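Putative Nitroreductase (Anabaena variabilis ATCC 29413, PDB 3EO7) binds flavin mononucleotide and probably works as an FMN-dependent oxidoreductase of the nitroreductase family. Local coordinates at residues L418-L423 against G483-Q488. Numbering follows the deposited sequence.
With PGR (R-1,2-propanediol), chain R.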
loop_
_atom_site.group_PDB
_atom_site.type_symbol
_atom_site.label_atom_id
_atom_site.label_comp_id
_atom_site.label_asym_id
_atom_site.label_seq_id
_atom_site.Cartn_x
_atom_site.Cartn_y
_atom_site.Cartn_z
ATOM N N LEU A 418 20.253 -1.326 13.482
ATOM C CA LEU A 418 18.998 -0.859 12.873
ATOM C C LEU A 418 19.040 0.656 12.673
ATOM O O LEU A 418 18.547 1.187 11.692
ATOM C CB LEU A 418 17.819 -1.275 13.734
ATOM C CG LEU A 418 17.463 -2.781 13.752
ATOM C CD1 LEU A 418 16.586 -3.066 14.970
ATOM C CD2 LEU A 418 16.832 -3.210 12.395
ATOM N N HIS A 419 19.677 1.347 13.601
ATOM C CA HIS A 419 19.874 2.774 13.505
ATOM C C HIS A 419 20.595 3.080 12.181
ATOM O O HIS A 419 20.140 3.927 11.406
ATOM C CB HIS A 419 20.681 3.217 14.725
ATOM C CG HIS A 419 20.835 4.687 14.867
ATOM N ND1 HIS A 419 21.747 5.240 15.745
ATOM C CD2 HIS A 419 20.198 5.718 14.281
ATOM C CE1 HIS A 419 21.669 6.557 15.676
ATOM N NE2 HIS A 419 20.741 6.875 14.792
ATOM N N PHE A 420 21.691 2.368 11.925
ATOM C CA PHE A 420 22.459 2.507 10.689
ATOM C C PHE A 420 21.665 2.090 9.461
ATOM O O PHE A 420 21.572 2.842 8.486
ATOM C CB PHE A 420 23.743 1.688 10.798
ATOM C CG PHE A 420 24.541 1.575 9.507
ATOM C CD1 PHE A 420 25.348 2.603 9.075
ATOM C CD2 PHE A 420 24.527 0.384 8.786
ATOM C CE1 PHE A 420 26.082 2.465 7.915
ATOM C CE2 PHE A 420 25.271 0.241 7.642
ATOM C CZ PHE A 420 26.039 1.276 7.213
ATOM N N LEU A 421 21.077 0.891 9.526
ATOM C CA LEU A 421 20.341 0.344 8.404
ATOM C C LEU A 421 19.202 1.252 7.906
ATOM O O LEU A 421 18.956 1.301 6.699
ATOM C CB LEU A 421 19.799 -1.068 8.689
ATOM C CG LEU A 421 20.868 -2.168 8.879
ATOM C CD1 LEU A 421 20.188 -3.432 9.387
ATOM C CD2 LEU A 421 21.688 -2.424 7.598
ATOM N N CYS A 422 18.531 1.931 8.826
ATOM C CA CYS A 422 17.431 2.839 8.496
ATOM C C CYS A 422 17.946 4.242 8.127
ATOM O O CYS A 422 17.302 5.254 8.410
ATOM C CB CYS A 422 16.464 2.935 9.666
ATOM S SG CYS A 422 15.592 1.381 9.992
ATOM N N LEU A 423 19.102 4.288 7.486
ATOM C CA LEU A 423 19.760 5.545 7.061
ATOM C C LEU A 423 19.986 6.510 8.208
ATOM O O LEU A 423 19.828 7.719 8.070
ATOM C CB LEU A 423 19.000 6.186 5.874
ATOM C CG LEU A 423 18.792 5.295 4.643
ATOM C CD1 LEU A 423 18.193 6.087 3.468
ATOM C CD2 LEU A 423 20.116 4.595 4.206
ATOM N N GLY A 483 13.597 4.100 2.804
ATOM C CA GLY A 483 15.004 4.084 2.423
ATOM C C GLY A 483 15.859 3.393 3.468
ATOM O O GLY A 483 15.762 3.659 4.664
ATOM N N PHE A 484 16.725 2.505 3.009
ATOM C CA PHE A 484 17.560 1.706 3.899
ATOM C C PHE A 484 18.761 1.167 3.133
ATOM O O PHE A 484 18.804 1.251 1.894
ATOM C CB PHE A 484 16.697 0.554 4.493
ATOM C CG PHE A 484 15.873 -0.164 3.458
ATOM C CD1 PHE A 484 16.427 -1.174 2.694
ATOM C CD2 PHE A 484 14.548 0.234 3.207
ATOM C CE1 PHE A 484 15.669 -1.807 1.691
ATOM C CE2 PHE A 484 13.796 -0.403 2.212
ATOM C CZ PHE A 484 14.365 -1.413 1.458
ATOM N N PHE A 485 19.754 0.655 3.861
ATOM C CA PHE A 485 20.923 0.076 3.214
ATOM C C PHE A 485 20.587 -1.353 2.812
ATOM O O PHE A 485 20.866 -2.301 3.549
ATOM C CB PHE A 485 22.138 0.184 4.114
ATOM C CG PHE A 485 22.640 1.597 4.275
ATOM C CD1 PHE A 485 22.950 2.370 3.168
ATOM C CD2 PHE A 485 22.859 2.130 5.543
ATOM C CE1 PHE A 485 23.425 3.670 3.319
ATOM C CE2 PHE A 485 23.339 3.431 5.700
ATOM C CZ PHE A 485 23.602 4.195 4.597
ATOM N N ASP A 486 20.049 -1.480 1.591
ATOM C CA ASP A 486 19.491 -2.735 1.098
ATOM C C ASP A 486 20.334 -3.985 1.366
ATOM O O ASP A 486 19.855 -4.924 1.988
ATOM C CB ASP A 486 19.254 -2.638 -0.416
ATOM C CG ASP A 486 18.218 -1.556 -0.792
ATOM O OD1 ASP A 486 18.509 -0.363 -0.511
ATOM O OD2 ASP A 486 17.153 -1.923 -1.364
ATOM N N ASP A 487 21.553 -3.995 0.860
ATOM C CA ASP A 487 22.378 -5.206 0.931
ATOM C C ASP A 487 22.840 -5.502 2.331
ATOM O O ASP A 487 22.969 -6.679 2.703
ATOM C CB ASP A 487 23.580 -5.119 -0.020
ATOM C CG ASP A 487 23.181 -5.155 -1.504
ATOM O OD1 ASP A 487 22.114 -5.701 -1.832
ATOM O OD2 ASP A 487 23.943 -4.610 -2.308
ATOM N N GLN A 488 23.018 -4.461 3.140
ATOM C CA GLN A 488 23.534 -4.630 4.493
ATOM C C GLN A 488 22.534 -5.234 5.459
ATOM O O GLN A 488 22.911 -5.799 6.487
ATOM C CB GLN A 488 24.078 -3.281 5.001
ATOM C CG GLN A 488 25.413 -2.844 4.349
ATOM C CD GLN A 488 25.316 -2.488 2.871
ATOM O OE1 GLN A 488 24.318 -1.917 2.419
ATOM N NE2 GLN A 488 26.346 -2.846 2.096
HETATM C C1 PGR R . 20.913 -8.667 -0.719
HETATM C C2 PGR R . 22.034 -9.576 -0.201
HETATM C C3 PGR R . 23.175 -9.664 -1.209
HETATM O O1 PGR R . 19.744 -9.454 -1.027
HETATM O O2 PGR R . 22.606 -9.108 1.037
#
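With CG anti to its carbonyl carbon (chi1 -70°), F485, whose CB points toward 418-423, places its ring between F420 and CD2 of L423. F420 has CG anti to the backbone N (chi1 171°), and CD2 and CE2 of F485 come over one face of the F420 ring, offset toward its rim. L423, just past the helix end with left-handed phi/psi, holds CG anti to the carbonyl carbon and brings CD2 over one face of the F485 ring. L423 CD2 sits almost on the ring normal, 3.5 Å from the F485 centroid: a CH-pi contact over the middle of the face. On the F420 side the two rings meet obliquely, planes 33° apart, with F485 CE2 lying 3.7 Å from F420 CE1. So a leucine methyl caps one face of F485, while F420 meets the CD2/CE2 side of that ring at a slant.

One backbone hydrogen bond joins the two segments. F485 N donates to L421 O at 3.0 Å, in the carbonyl plane, so a carbonyl at the helix's C-terminal end gains a partner; F485 itself is the centre of an inverse gamma turn. L421 CD2 packs on Q488 CB at 3.6 Å. L423 CG rests 3.4 Å from G483 O.

P21 lies against F420, F485 and Q488. The contact joins the end of helix 415-421 to the loop between strand 477-481 and helix 486-493, next to the FMN-binding G482 and Q425, with L418 facing strands 381-390 and 433-439 and F484 packed on strand 500-508.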